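Local coordinates for protein kirola (Actinidia deliciosa, PDB 4IGV) that is a kiwifruit allergen of the ripening-related, major latex protein family, and probably binds small hydrophobic ligands in the cavity of its Bet v 1-like fold, at residues A[22-27]-A[142-147]; A[29-34]-A[40-45]; A[58-63]-A[67-72]; A[90-93]-A[98-101]; A[103-108]-A[112-117]. All coordinates share one frame; numbering follows the deposited sequence.

All five contacts belong to one Bet v 1-like domain, a strongly curved seven-stranded antiparallel sheet wrapped around helix 131-145. Along the chain, interaction 1 closes a long loop within which interactions 2, 3, 4 and 5 follow one another in series. Interactions 2 and 3 include the neighbouring strands 39-46 and 55-62, their centres about 10 Å apart, and the centres of interactions 3 and 4 are about 9 Å apart. Interactions 4 and 5 share strand 96-107, yet their centres are about 21 Å apart. Interaction 1 touches interaction 2 through Ile31, and this helix-helix contact also adjoins the sheet through Trp116 and Val103 of interaction 5.

Interaction 1: residues A[22-27]-A[142-147]; sequences EIFRYR and KDIETY
Ile144 of helix 131-145 meets two side chains of helix 17-25, one with each of its branches. Its CD1 lies 3.6 Å from CE1 of Phe24, approaching the ring obliquely, while its CG2 lies 3.8 Å from CD1 of Ile23. The two isoleucines overlap flank to flank, pointing in opposing directions. In Ile144, CG2 stands anti to the backbone N and CG1 anti to the carbonyl carbon (chi1 -67°), which spreads the branches toward separate partners. All three residues are buried, although their backbones stay well apart: the CA atoms of Ile23 and Ile144 are 9.2 Å from each other. Ile31 of helix 30-34 packs on both isoleucines. The outer side is polar and exposed. There OG1 of Thr146, the first residue to leave helical phi/psi, donates to Lys142 O at 2.7 Å. Such apolar packing of the short helices against the C-terminal helix is characteristic of the Bet v 1 fold.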
# COMPACT_ATOMS: atom_id res chain seq x y z
N GLU A 22 -5.25 -9.87 5.90
CA GLU A 22 -5.60 -10.89 4.90
C GLU A 22 -5.61 -10.26 3.52
O GLU A 22 -5.10 -10.85 2.53
CB GLU A 22 -7.00 -11.46 5.21
CG GLU A 22 -7.61 -12.40 4.12
CD GLU A 22 -6.95 -13.70 4.22
OE1 GLU A 22 -6.07 -13.87 5.15
OE2 GLU A 22 -7.42 -14.60 3.44
N ILE A 23 -6.25 -9.11 3.41
CA ILE A 23 -6.35 -8.41 2.13
C ILE A 23 -4.97 -8.04 1.63
O ILE A 23 -4.60 -8.29 0.49
CB ILE A 23 -7.29 -7.19 2.19
CG1 ILE A 23 -8.70 -7.69 2.48
CG2 ILE A 23 -7.15 -6.32 0.90
CD1 ILE A 23 -9.65 -6.54 2.95
N PHE A 24 -4.17 -7.36 2.44
CA PHE A 24 -2.88 -6.87 1.99
C PHE A 24 -1.84 -7.93 1.74
O PHE A 24 -0.96 -7.75 0.91
CB PHE A 24 -2.38 -5.76 2.91
CG PHE A 24 -3.00 -4.43 2.53
CD1 PHE A 24 -4.20 -4.05 2.98
CD2 PHE A 24 -2.42 -3.67 1.52
CE1 PHE A 24 -4.77 -2.86 2.54
CE2 PHE A 24 -3.00 -2.47 1.10
CZ PHE A 24 -4.17 -2.10 1.63
N ARG A 25 -1.94 -9.05 2.45
CA ARG A 25 -1.04 -10.15 2.24
C ARG A 25 -1.55 -11.09 1.15
O ARG A 25 -0.84 -11.28 0.17
CB ARG A 25 -0.76 -10.94 3.53
CG ARG A 25 0.22 -12.06 3.30
CD ARG A 25 0.60 -12.86 4.52
NE ARG A 25 1.49 -13.94 4.13
CZ ARG A 25 1.86 -14.93 4.92
NH1 ARG A 25 1.52 -14.92 6.18
NH2 ARG A 25 2.70 -15.86 4.48
N TYR A 26 -2.71 -11.70 1.33
CA TYR A 26 -3.13 -12.78 0.48
C TYR A 26 -4.17 -12.45 -0.58
O TYR A 26 -4.30 -13.21 -1.56
CB TYR A 26 -3.71 -13.87 1.35
CG TYR A 26 -2.72 -14.73 2.06
CD1 TYR A 26 -2.69 -14.77 3.42
CD2 TYR A 26 -1.91 -15.58 1.35
CE1 TYR A 26 -1.80 -15.62 4.11
CE2 TYR A 26 -1.01 -16.43 2.01
CZ TYR A 26 -1.02 -16.41 3.39
OH TYR A 26 -0.15 -17.33 4.01
N ARG A 27 -4.94 -11.39 -0.43
CA ARG A 27 -6.05 -11.14 -1.36
C ARG A 27 -6.07 -9.68 -1.80
O ARG A 27 -7.12 -9.02 -1.82
CB ARG A 27 -7.38 -11.56 -0.74
CG ARG A 27 -7.44 -13.02 -0.29
CD ARG A 27 -8.79 -13.56 0.04
NE ARG A 27 -9.64 -13.60 -1.16
CZ ARG A 27 -10.96 -13.59 -1.19
NH1 ARG A 27 -11.62 -13.56 -0.07
NH2 ARG A 27 -11.63 -13.61 -2.36
N LYS A 142 -9.82 3.63 4.39
CA LYS A 142 -11.18 3.99 4.79
C LYS A 142 -12.24 3.32 3.92
O LYS A 142 -13.30 2.91 4.44
CB LYS A 142 -11.33 5.51 4.80
CG LYS A 142 -10.53 6.19 5.92
CD LYS A 142 -10.55 7.68 5.81
CE LYS A 142 -9.64 8.31 6.83
NZ LYS A 142 -9.69 9.79 6.67
N ASP A 143 -11.93 3.16 2.64
CA ASP A 143 -12.84 2.43 1.74
C ASP A 143 -12.95 0.98 2.17
O ASP A 143 -14.05 0.45 2.16
CB ASP A 143 -12.38 2.55 0.31
CG ASP A 143 -12.68 3.90 -0.30
OD1 ASP A 143 -13.49 4.69 0.26
OD2 ASP A 143 -12.14 4.22 -1.37
N ILE A 144 -11.81 0.37 2.55
CA ILE A 144 -11.87 -1.04 2.97
C ILE A 144 -12.67 -1.15 4.25
O ILE A 144 -13.53 -2.03 4.40
CB ILE A 144 -10.47 -1.61 3.13
CG1 ILE A 144 -9.76 -1.72 1.79
CG2 ILE A 144 -10.53 -2.94 3.90
CD1 ILE A 144 -8.22 -1.94 1.90
N GLU A 145 -12.38 -0.30 5.23
CA GLU A 145 -13.04 -0.42 6.53
C GLU A 145 -14.53 -0.21 6.49
O GLU A 145 -15.26 -0.73 7.32
CB GLU A 145 -12.33 0.47 7.58
CG GLU A 145 -12.63 1.87 7.49
CD GLU A 145 -11.86 2.77 8.54
OE1 GLU A 145 -11.99 2.51 9.70
OE2 GLU A 145 -11.04 3.61 8.08
N THR A 146 -15.01 0.54 5.50
CA THR A 146 -16.41 0.89 5.40
C THR A 146 -17.11 0.08 4.29
O THR A 146 -18.29 0.35 4.02
CB THR A 146 -16.63 2.38 5.12
OG1 THR A 146 -15.99 2.79 3.91
CG2 THR A 146 -16.14 3.23 6.28
N TYR A 147 -16.42 -0.88 3.67
CA TYR A 147 -16.99 -1.62 2.56
C TYR A 147 -18.18 -2.47 3.01
O TYR A 147 -18.08 -3.18 3.99
CB TYR A 147 -15.92 -2.52 1.94
CG TYR A 147 -16.41 -3.28 0.75
CD1 TYR A 147 -16.60 -2.64 -0.47
CD2 TYR A 147 -16.56 -4.64 0.80
CE1 TYR A 147 -17.01 -3.34 -1.58
CE2 TYR A 147 -17.00 -5.36 -0.31
CZ TYR A 147 -17.23 -4.71 -1.49
OH TYR A 147 -17.64 -5.41 -2.60

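Interaction 2: residues A[29-34]-A[40-45]; sequences YLISEM and QGVDLL
Val42 is the main strand residue in this contact, in which the short helix 30-34 of the Bet v 1-like fold packs beside the edge strand 39-46. The local axes are 7.5 Å apart and run nearly antiparallel, at 172°. CB of Val42 lies 3.8 Å from CA of Tyr29, so the valine bears on the Tyr29 backbone. Its CG2 branch, anti to the carbonyl carbon, is 3.8 Å from CG1 of Ile31 in the conformer modelled, and the two side chains cross at about a right angle. No hydrogen bond links the two segments; they are held by packing. In the next shell, Val42 also touches Ile56 and Phe58 of the adjoining strand, and Ile31 leans on Ile39. The phenol of Tyr29 leads away to bond Arg27, while its ring meets Trp49 edge-to-face. Gln40 and Gly41 both face Lys59 in a classic beta bulge, and Gln40 OE1 is hydrogen-bonded to Thr61. Beside this bulge Ser32 turns toward the strand, its OG, in the conformer given, 3.7 Å from CA of Gly41 and equally far from N of Val42.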
# COMPACT_ATOMS: atom_id res chain seq x y z
N TYR A 29 -6.00 -8.25 -4.60
CA TYR A 29 -6.94 -7.99 -5.67
C TYR A 29 -8.30 -7.48 -5.19
O TYR A 29 -9.02 -6.81 -5.94
CB TYR A 29 -7.13 -9.18 -6.58
CG TYR A 29 -7.51 -10.46 -5.86
CD1 TYR A 29 -8.83 -10.70 -5.53
CD2 TYR A 29 -6.58 -11.41 -5.48
CE1 TYR A 29 -9.19 -11.85 -4.87
CE2 TYR A 29 -6.93 -12.55 -4.83
CZ TYR A 29 -8.25 -12.77 -4.50
OH TYR A 29 -8.58 -13.96 -3.85
N LEU A 30 -8.67 -7.78 -3.94
CA LEU A 30 -9.98 -7.29 -3.44
C LEU A 30 -10.04 -5.76 -3.38
O LEU A 30 -11.13 -5.21 -3.33
CB LEU A 30 -10.26 -7.86 -2.05
CG LEU A 30 -10.53 -9.33 -2.02
CD1 LEU A 30 -10.69 -9.81 -0.59
CD2 LEU A 30 -11.78 -9.74 -2.84
N ILE A 31 -8.90 -5.06 -3.36
CA ILE A 31 -8.94 -3.60 -3.23
C ILE A 31 -9.44 -2.92 -4.49
O ILE A 31 -9.87 -1.76 -4.44
CB ILE A 31 -7.62 -2.94 -2.73
CG1 ILE A 31 -6.50 -3.03 -3.79
CG2 ILE A 31 -7.26 -3.46 -1.29
CD1 ILE A 31 -5.21 -2.28 -3.43
N SER A 32 -9.38 -3.61 -5.63
CA SER A 32 -10.10 -3.09 -6.82
C SER A 32 -11.58 -2.97 -6.53
O SER A 32 -12.17 -1.91 -6.81
CB SER A 32 -9.87 -4.00 -8.00
OG SER A 32 -8.48 -4.04 -8.23
N GLU A 33 -12.16 -4.00 -5.92
CA GLU A 33 -13.58 -4.02 -5.63
C GLU A 33 -13.98 -3.04 -4.52
O GLU A 33 -15.07 -2.43 -4.59
CB GLU A 33 -13.94 -5.47 -5.27
CG GLU A 33 -15.17 -5.66 -4.48
CD GLU A 33 -15.26 -7.11 -3.98
OE1 GLU A 33 -15.58 -7.98 -4.83
OE2 GLU A 33 -15.00 -7.38 -2.77
N MET A 34 -13.13 -2.92 -3.49
CA MET A 34 -13.44 -2.15 -2.30
C MET A 34 -13.15 -0.67 -2.43
O MET A 34 -13.78 0.17 -1.78
CB MET A 34 -12.73 -2.72 -1.08
CG MET A 34 -13.11 -4.17 -0.86
SD MET A 34 -12.18 -4.94 0.50
CE MET A 34 -13.03 -6.51 0.63
N GLN A 40 -7.83 0.32 -10.07
CA GLN A 40 -8.51 -0.31 -11.21
C GLN A 40 -8.04 -1.73 -11.50
O GLN A 40 -8.74 -2.48 -12.18
CB GLN A 40 -8.35 0.52 -12.44
CG GLN A 40 -9.13 1.78 -12.42
CD GLN A 40 -8.55 2.87 -11.53
OE1 GLN A 40 -7.41 3.23 -11.68
NE2 GLN A 40 -9.35 3.39 -10.59
N GLY A 41 -6.88 -2.12 -11.00
CA GLY A 41 -6.41 -3.48 -11.21
C GLY A 41 -5.25 -3.78 -10.27
O GLY A 41 -4.43 -2.92 -9.99
N VAL A 42 -5.24 -5.01 -9.78
CA VAL A 42 -4.12 -5.60 -9.05
C VAL A 42 -3.89 -6.96 -9.66
O VAL A 42 -4.70 -7.90 -9.46
CB VAL A 42 -4.50 -5.76 -7.61
CG1 VAL A 42 -3.34 -6.33 -6.85
CG2 VAL A 42 -4.92 -4.41 -6.95
N ASP A 43 -2.77 -7.07 -10.36
CA ASP A 43 -2.48 -8.26 -11.17
C ASP A 43 -1.19 -8.91 -10.75
O ASP A 43 -0.11 -8.31 -10.87
CB ASP A 43 -2.38 -7.90 -12.64
CG ASP A 43 -3.63 -7.23 -13.15
OD1 ASP A 43 -4.71 -7.84 -12.99
OD2 ASP A 43 -3.54 -6.04 -13.55
N LEU A 44 -1.29 -10.14 -10.25
CA LEU A 44 -0.11 -10.91 -9.92
C LEU A 44 0.60 -11.24 -11.22
O LEU A 44 0.00 -11.72 -12.17
CB LEU A 44 -0.55 -12.19 -9.18
CG LEU A 44 0.58 -13.12 -8.71
CD1 LEU A 44 1.39 -12.48 -7.59
CD2 LEU A 44 -0.08 -14.36 -8.20
N LEU A 45 1.90 -10.99 -11.24
CA LEU A 45 2.73 -11.29 -12.38
C LEU A 45 3.65 -12.47 -12.16
O LEU A 45 3.89 -13.20 -13.10
CB LEU A 45 3.57 -10.07 -12.71
CG LEU A 45 2.85 -8.82 -13.14
CD1 LEU A 45 3.89 -7.76 -13.57
CD2 LEU A 45 1.87 -9.06 -14.25

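Interaction 3: residues A[58-63]-A[67-72]; sequences FKYTID and KTAKDI
Tyr60 and Lys67 exchange two nearly straight backbone hydrogen bonds: Lys67 N to Tyr60 O is 2.7 Å long, with 176° at the hydrogen, and Tyr60 N to Lys67 O spans 3.0 Å. A second reciprocal pair joins Phe58 and Ala69, where Phe58 N reaches Ala69 O at 2.8 Å. Between them Lys59 faces Thr68 as a non-hydrogen-bonded pair, and these three pairs together define the antiparallel register of the hairpin formed by strands 55-62 and 65-77. Thr68 CA adds a C-H...O contact to Phe58 O. Outside the backbone, CB of Lys67 sits over one face of the Tyr60 ring, 3.8 Å from its centroid and 19° off the normal, a CH-pi contact. The ring arrives there because Tyr60 CG is set between the backbone N and carbonyl carbon (chi1 69°), folding it across toward the partner strand. A water lying in the plane of the ring is 2.7 Å from Tyr60 OH and donates to Thr68 O, tying the phenol back to the neighbouring strand. Further along, CE2 of Phe58 comes 3.4 Å from OD2 of Asp71; OD2 also bonds an unidentified molecule, probably from the crystallisation liquor. CB of the lysine stem thus covers one face of the tyrosine ring with an apolar group, while the hydroxyl has a water partner.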
# COMPACT_ATOMS: atom_id res chain seq x y z
N PHE A 58 -0.00 -2.81 -10.46
CA PHE A 58 -1.12 -2.00 -10.02
C PHE A 58 -1.50 -1.01 -11.09
O PHE A 58 -0.63 -0.34 -11.68
CB PHE A 58 -0.76 -1.24 -8.76
CG PHE A 58 -0.48 -2.09 -7.57
CD1 PHE A 58 -1.46 -2.49 -6.73
CD2 PHE A 58 0.81 -2.53 -7.29
CE1 PHE A 58 -1.21 -3.28 -5.62
CE2 PHE A 58 1.05 -3.30 -6.19
CZ PHE A 58 0.06 -3.67 -5.36
N LYS A 59 -2.81 -0.93 -11.35
CA LYS A 59 -3.37 0.11 -12.17
C LYS A 59 -4.19 0.96 -11.20
O LYS A 59 -5.10 0.45 -10.54
CB LYS A 59 -4.28 -0.46 -13.25
CG LYS A 59 -3.54 -1.31 -14.26
CD LYS A 59 -4.51 -1.83 -15.29
CE LYS A 59 -5.07 -0.72 -16.12
NZ LYS A 59 -5.79 -1.27 -17.31
N TYR A 60 -3.86 2.25 -11.08
CA TYR A 60 -4.49 3.11 -10.13
C TYR A 60 -4.67 4.51 -10.65
O TYR A 60 -4.15 4.85 -11.72
CB TYR A 60 -3.68 3.09 -8.79
CG TYR A 60 -2.30 3.72 -8.77
CD1 TYR A 60 -2.09 4.97 -8.25
CD2 TYR A 60 -1.19 3.05 -9.27
CE1 TYR A 60 -0.78 5.55 -8.20
CE2 TYR A 60 0.10 3.61 -9.25
CZ TYR A 60 0.30 4.84 -8.69
OH TYR A 60 1.56 5.41 -8.65
N THR A 61 -5.44 5.31 -9.93
CA THR A 61 -5.72 6.66 -10.33
C THR A 61 -5.48 7.58 -9.15
O THR A 61 -5.99 7.35 -8.05
CB THR A 61 -7.18 6.76 -10.81
OG1 THR A 61 -7.37 5.93 -11.96
CG2 THR A 61 -7.55 8.20 -11.18
N ILE A 62 -4.70 8.63 -9.40
CA ILE A 62 -4.35 9.66 -8.41
C ILE A 62 -4.67 11.00 -9.04
O ILE A 62 -4.20 11.32 -10.15
CB ILE A 62 -2.80 9.66 -8.12
CG1 ILE A 62 -2.33 8.44 -7.33
CG2 ILE A 62 -2.40 11.02 -7.42
CD1 ILE A 62 -2.19 8.68 -5.83
N ASP A 63 -5.49 11.79 -8.34
CA ASP A 63 -5.95 13.09 -8.85
C ASP A 63 -6.51 12.98 -10.27
O ASP A 63 -6.21 13.81 -11.13
CB ASP A 63 -4.82 14.12 -8.77
CG ASP A 63 -4.52 14.56 -7.32
OD1 ASP A 63 -5.28 14.22 -6.40
OD2 ASP A 63 -3.52 15.29 -7.11
N LYS A 67 -2.26 5.86 -13.42
CA LYS A 67 -0.87 5.52 -13.19
C LYS A 67 -0.70 4.02 -13.08
O LYS A 67 -1.67 3.30 -12.89
CB LYS A 67 -0.36 6.19 -11.94
CG LYS A 67 -0.28 7.75 -12.12
CD LYS A 67 0.34 8.42 -10.96
CE LYS A 67 0.12 9.91 -11.03
NZ LYS A 67 1.29 10.64 -11.51
N THR A 68 0.54 3.56 -13.20
CA THR A 68 0.82 2.15 -12.97
C THR A 68 2.06 2.00 -12.08
O THR A 68 2.89 2.90 -12.01
CB THR A 68 1.03 1.31 -14.26
OG1 THR A 68 2.23 1.72 -14.95
CG2 THR A 68 -0.16 1.42 -15.18
N ALA A 69 2.18 0.85 -11.44
CA ALA A 69 3.37 0.51 -10.65
C ALA A 69 3.53 -0.99 -10.71
O ALA A 69 2.55 -1.75 -10.71
CB ALA A 69 3.21 0.92 -9.24
N LYS A 70 4.77 -1.44 -10.74
CA LYS A 70 5.08 -2.84 -10.53
C LYS A 70 5.88 -2.91 -9.26
O LYS A 70 6.90 -2.22 -9.09
CB LYS A 70 5.90 -3.40 -11.70
CG LYS A 70 6.15 -4.83 -11.63
CD LYS A 70 6.90 -5.39 -12.84
CE LYS A 70 8.28 -4.88 -12.92
NZ LYS A 70 9.00 -5.63 -14.02
N ASP A 71 5.45 -3.78 -8.36
CA ASP A 71 6.05 -3.92 -7.04
C ASP A 71 6.49 -5.34 -6.77
O ASP A 71 5.88 -6.28 -7.32
CB ASP A 71 5.08 -3.62 -5.90
CG ASP A 71 4.58 -2.22 -5.83
OD1 ASP A 71 4.77 -1.41 -6.76
OD2 ASP A 71 3.89 -1.92 -4.80
N ILE A 72 7.54 -5.49 -5.95
CA ILE A 72 7.91 -6.77 -5.36
C ILE A 72 7.55 -6.76 -3.89
O ILE A 72 7.66 -5.75 -3.21
CB ILE A 72 9.44 -7.14 -5.58
CG1 ILE A 72 9.79 -8.51 -4.99
CG2 ILE A 72 10.38 -6.08 -5.03
CD1 ILE A 72 11.10 -9.10 -5.55
O HOH W 1 3.82 4.49 -9.80

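Interaction 4: residues A[90-93]-A[98-101]; sequences GDLM and TFII
Met93 approaches Phe99 through a folded chain: CG is anti to the carbonyl carbon (chi1 -64°), and further bends at chi2 (-66°) and chi3 (98°) carry the terminal methyl back toward strand 96-107. CE then lies 4.1 Å from CB of Phe99, touching the stem of the phenylalanine and not its ring. The two side chains cross obliquely. Leu92 takes the outer part of the same residue, its CD2 4.5 Å from CE1 of Phe99 in an oblique approach to the ring. Together the neighbouring side chains meet Phe99 at its base and at its rim, although the CA atoms of Leu92 and Phe99 are 8.0 Å apart. Their placement is consistent with the 3-10 backbone that begins at 91 and runs on past 93, where Met93 N bonds Gly90 O at 3.0 Å. Asp91 attaches that turn to the adjacent hairpin by accepting a hydrogen bond from Thr68 N through OD2. Around the contact, Ile87 touches both Leu92 and Met93, Leu133 of helix 131-145 packs on Leu92 and Phe99, and the rings of Tyr96 and Phe118 meet Phe99 edge-to-face. With no hydrogen bond between the two segments, the loop after strand 82-88 is joined to strand 96-107 by loose dispersion contacts, and a polar tie runs instead to strand 65-77.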
# COMPACT_ATOMS: atom_id res chain seq x y z
N GLY A 90 7.30 2.17 -12.68
CA GLY A 90 6.04 2.90 -12.79
C GLY A 90 6.23 4.38 -12.69
O GLY A 90 7.34 4.89 -12.66
N ASP A 91 5.11 5.09 -12.68
CA ASP A 91 5.14 6.55 -12.69
C ASP A 91 5.99 7.08 -11.54
O ASP A 91 6.71 8.08 -11.71
CB ASP A 91 3.73 7.13 -12.63
CG ASP A 91 2.89 6.74 -13.84
OD1 ASP A 91 2.67 7.59 -14.72
OD2 ASP A 91 2.45 5.59 -13.95
N LEU A 92 5.86 6.50 -10.36
CA LEU A 92 6.65 6.98 -9.19
C LEU A 92 8.14 6.98 -9.40
O LEU A 92 8.87 7.83 -8.84
CB LEU A 92 6.29 6.17 -7.93
CG LEU A 92 4.99 6.53 -7.22
CD1 LEU A 92 4.42 5.45 -6.34
CD2 LEU A 92 5.16 7.89 -6.43
N MET A 93 8.60 6.10 -10.26
CA MET A 93 10.03 5.99 -10.54
C MET A 93 10.53 7.15 -11.38
O MET A 93 11.72 7.30 -11.58
CB MET A 93 10.33 4.67 -11.26
CG MET A 93 10.03 3.42 -10.44
SD MET A 93 11.11 3.28 -9.00
CE MET A 93 10.00 3.94 -7.78
N THR A 98 14.15 5.29 -5.30
CA THR A 98 13.65 4.15 -4.57
C THR A 98 12.42 4.51 -3.76
O THR A 98 12.26 5.64 -3.33
CB THR A 98 14.69 3.56 -3.60
OG1 THR A 98 14.98 4.46 -2.55
CG2 THR A 98 16.01 3.24 -4.30
N PHE A 99 11.54 3.53 -3.57
CA PHE A 99 10.30 3.73 -2.85
C PHE A 99 9.82 2.40 -2.29
O PHE A 99 9.62 1.45 -3.03
CB PHE A 99 9.24 4.34 -3.76
CG PHE A 99 8.24 5.23 -3.04
CD1 PHE A 99 8.21 6.55 -3.24
CD2 PHE A 99 7.33 4.71 -2.10
CE1 PHE A 99 7.32 7.37 -2.57
CE2 PHE A 99 6.46 5.54 -1.45
CZ PHE A 99 6.46 6.83 -1.69
N ILE A 100 9.66 2.37 -0.97
CA ILE A 100 9.18 1.21 -0.24
C ILE A 100 7.96 1.62 0.58
O ILE A 100 7.92 2.70 1.14
CB ILE A 100 10.25 0.71 0.76
CG1 ILE A 100 11.56 0.38 0.03
CG2 ILE A 100 9.73 -0.46 1.48
CD1 ILE A 100 11.42 -0.46 -0.96
N ILE A 101 6.94 0.77 0.59
CA ILE A 101 5.73 1.00 1.35
C ILE A 101 5.54 -0.19 2.28
O ILE A 101 5.51 -1.33 1.86
CB ILE A 101 4.49 1.10 0.45
CG1 ILE A 101 4.65 2.33 -0.47
CG2 ILE A 101 3.17 1.22 1.29
CD1 ILE A 101 3.49 2.50 -1.48

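Interaction 5: residues A[103-108]-A[112-117]; sequences VQVDTK and NSVTWT
Trp116 receives CG2 of Val103 over one face of its indole: in the conformer modelled, the methyl is 4.1 Å from the centroid of the six-membered ring, 28° off the normal, a CH-pi contact whose closest atom is CZ3 at 3.6 Å. The ring of Phe24 also meets the indole, with the planes at about 85°, and Trp116 NE1 bonds Thr141 of helix 131-145. The amide of Gln104 is held by a nearly straight bond within its own strand: NE2 donates to Asp106 OD1 at 2.8 Å, with the acceptor in the amide plane but the carboxylate approached from above its own plane. The bend at chi2 (-94°) turns the glutamine along the strand toward that aspartate. NE2 also bonds Thr80 O. On the same face, a water probably donates to Gln104 O and is also bonded to Thr115 OG1, at 2.8 Å, and to Ser113 OG, which has Gln10 as a further partner. Gln104 pairs with Thr115 and Asp106 with Ser113 through two bonds each, the shortest running from Thr115 N to Gln104 O at 2.8 Å. On the Trp116 face, CG1 of Val103 lies 3.8 Å from CG1 of Val114, and Phe20 of helix 17-25 touches Val105 and Val114. The hairpin thus has its Val103, Val105, Val114 and Trp116 side covered by helices, as on the concave face of a Bet v 1-like sheet.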
# COMPACT_ATOMS: atom_id res chain seq x y z
N VAL A 103 3.03 -1.79 5.14
CA VAL A 103 1.69 -1.80 5.75
C VAL A 103 1.79 -2.72 6.96
O VAL A 103 2.21 -3.85 6.85
CB VAL A 103 0.59 -2.36 4.81
CG1 VAL A 103 -0.79 -2.07 5.42
CG2 VAL A 103 0.69 -1.79 3.41
N GLN A 104 1.42 -2.22 8.13
CA GLN A 104 1.49 -3.03 9.35
C GLN A 104 0.22 -2.86 10.16
O GLN A 104 -0.18 -1.73 10.44
CB GLN A 104 2.72 -2.59 10.18
CG GLN A 104 2.99 -3.49 11.32
CD GLN A 104 2.35 -3.04 12.60
OE1 GLN A 104 2.36 -1.84 12.93
NE2 GLN A 104 1.80 -4.00 13.36
N VAL A 105 -0.39 -3.95 10.54
CA VAL A 105 -1.71 -3.97 11.17
C VAL A 105 -1.57 -4.41 12.63
O VAL A 105 -1.00 -5.46 12.91
CB VAL A 105 -2.68 -4.93 10.42
CG1 VAL A 105 -4.10 -4.80 11.06
CG2 VAL A 105 -2.69 -4.58 8.93
N ASP A 106 -2.07 -3.60 13.55
CA ASP A 106 -2.12 -3.96 14.94
C ASP A 106 -3.48 -4.50 15.27
O ASP A 106 -4.48 -3.78 15.10
CB ASP A 106 -1.90 -2.74 15.79
CG ASP A 106 -0.51 -2.28 15.80
OD1 ASP A 106 0.43 -3.12 15.64
OD2 ASP A 106 -0.32 -1.06 16.02
N THR A 107 -3.52 -5.74 15.71
CA THR A 107 -4.73 -6.34 16.20
C THR A 107 -4.37 -6.84 17.57
O THR A 107 -4.01 -8.01 17.71
CB THR A 107 -5.13 -7.54 15.32
OG1 THR A 107 -4.14 -8.58 15.42
CG2 THR A 107 -5.25 -7.12 13.89
N LYS A 108 -4.38 -5.97 18.57
CA LYS A 108 -4.10 -6.42 19.93
C LYS A 108 -5.33 -7.19 20.44
O LYS A 108 -5.22 -8.16 21.19
CB LYS A 108 -3.74 -5.25 20.85
CG LYS A 108 -2.36 -4.60 20.54
CD LYS A 108 -1.23 -5.63 20.44
CE LYS A 108 0.15 -5.02 20.75
NZ LYS A 108 1.30 -5.96 20.53
N ASN A 112 -7.87 -1.84 16.68
CA ASN A 112 -7.29 -2.26 15.44
C ASN A 112 -6.76 -0.98 14.81
O ASN A 112 -7.46 0.06 14.79
CB ASN A 112 -8.36 -2.86 14.50
CG ASN A 112 -9.02 -4.10 15.04
OD1 ASN A 112 -8.50 -5.20 14.86
ND2 ASN A 112 -10.14 -3.94 15.76
N SER A 113 -5.54 -1.03 14.30
CA SER A 113 -5.02 0.08 13.53
C SER A 113 -4.15 -0.39 12.39
O SER A 113 -3.65 -1.52 12.39
CB SER A 113 -4.27 1.04 14.40
OG SER A 113 -3.12 0.40 14.89
N VAL A 114 -3.96 0.49 11.42
CA VAL A 114 -3.10 0.26 10.26
C VAL A 114 -2.08 1.36 10.19
O VAL A 114 -2.46 2.56 10.25
CB VAL A 114 -3.98 0.21 8.97
CG1 VAL A 114 -3.08 -0.04 7.73
CG2 VAL A 114 -5.09 -0.84 9.09
N THR A 115 -0.81 0.99 10.12
CA THR A 115 0.22 1.96 9.97
C THR A 115 0.84 1.83 8.60
O THR A 115 1.27 0.74 8.19
CB THR A 115 1.31 1.74 11.03
OG1 THR A 115 0.72 1.94 12.31
CG2 THR A 115 2.42 2.82 10.89
N TRP A 116 0.89 2.96 7.90
CA TRP A 116 1.51 3.06 6.57
C TRP A 116 2.85 3.78 6.74
O TRP A 116 2.89 4.88 7.33
CB TRP A 116 0.58 3.90 5.66
CG TRP A 116 -0.66 3.20 5.28
CD1 TRP A 116 -1.85 3.29 5.91
CD2 TRP A 116 -0.89 2.41 4.11
NE1 TRP A 116 -2.79 2.51 5.27
CE2 TRP A 116 -2.23 2.01 4.13
CE3 TRP A 116 -0.11 2.07 3.03
CZ2 TRP A 116 -2.78 1.22 3.13
CZ3 TRP A 116 -0.64 1.28 2.04
CH2 TRP A 116 -1.99 0.90 2.07
N THR A 117 3.92 3.18 6.26
CA THR A 117 5.22 3.78 6.29
C THR A 117 5.79 3.81 4.89
O THR A 117 5.84 2.78 4.22
CB THR A 117 6.17 3.02 7.26
OG1 THR A 117 5.65 2.98 8.56
CG2 THR A 117 7.57 3.68 7.30
O HOH W 2 -0.53 -0.38 13.15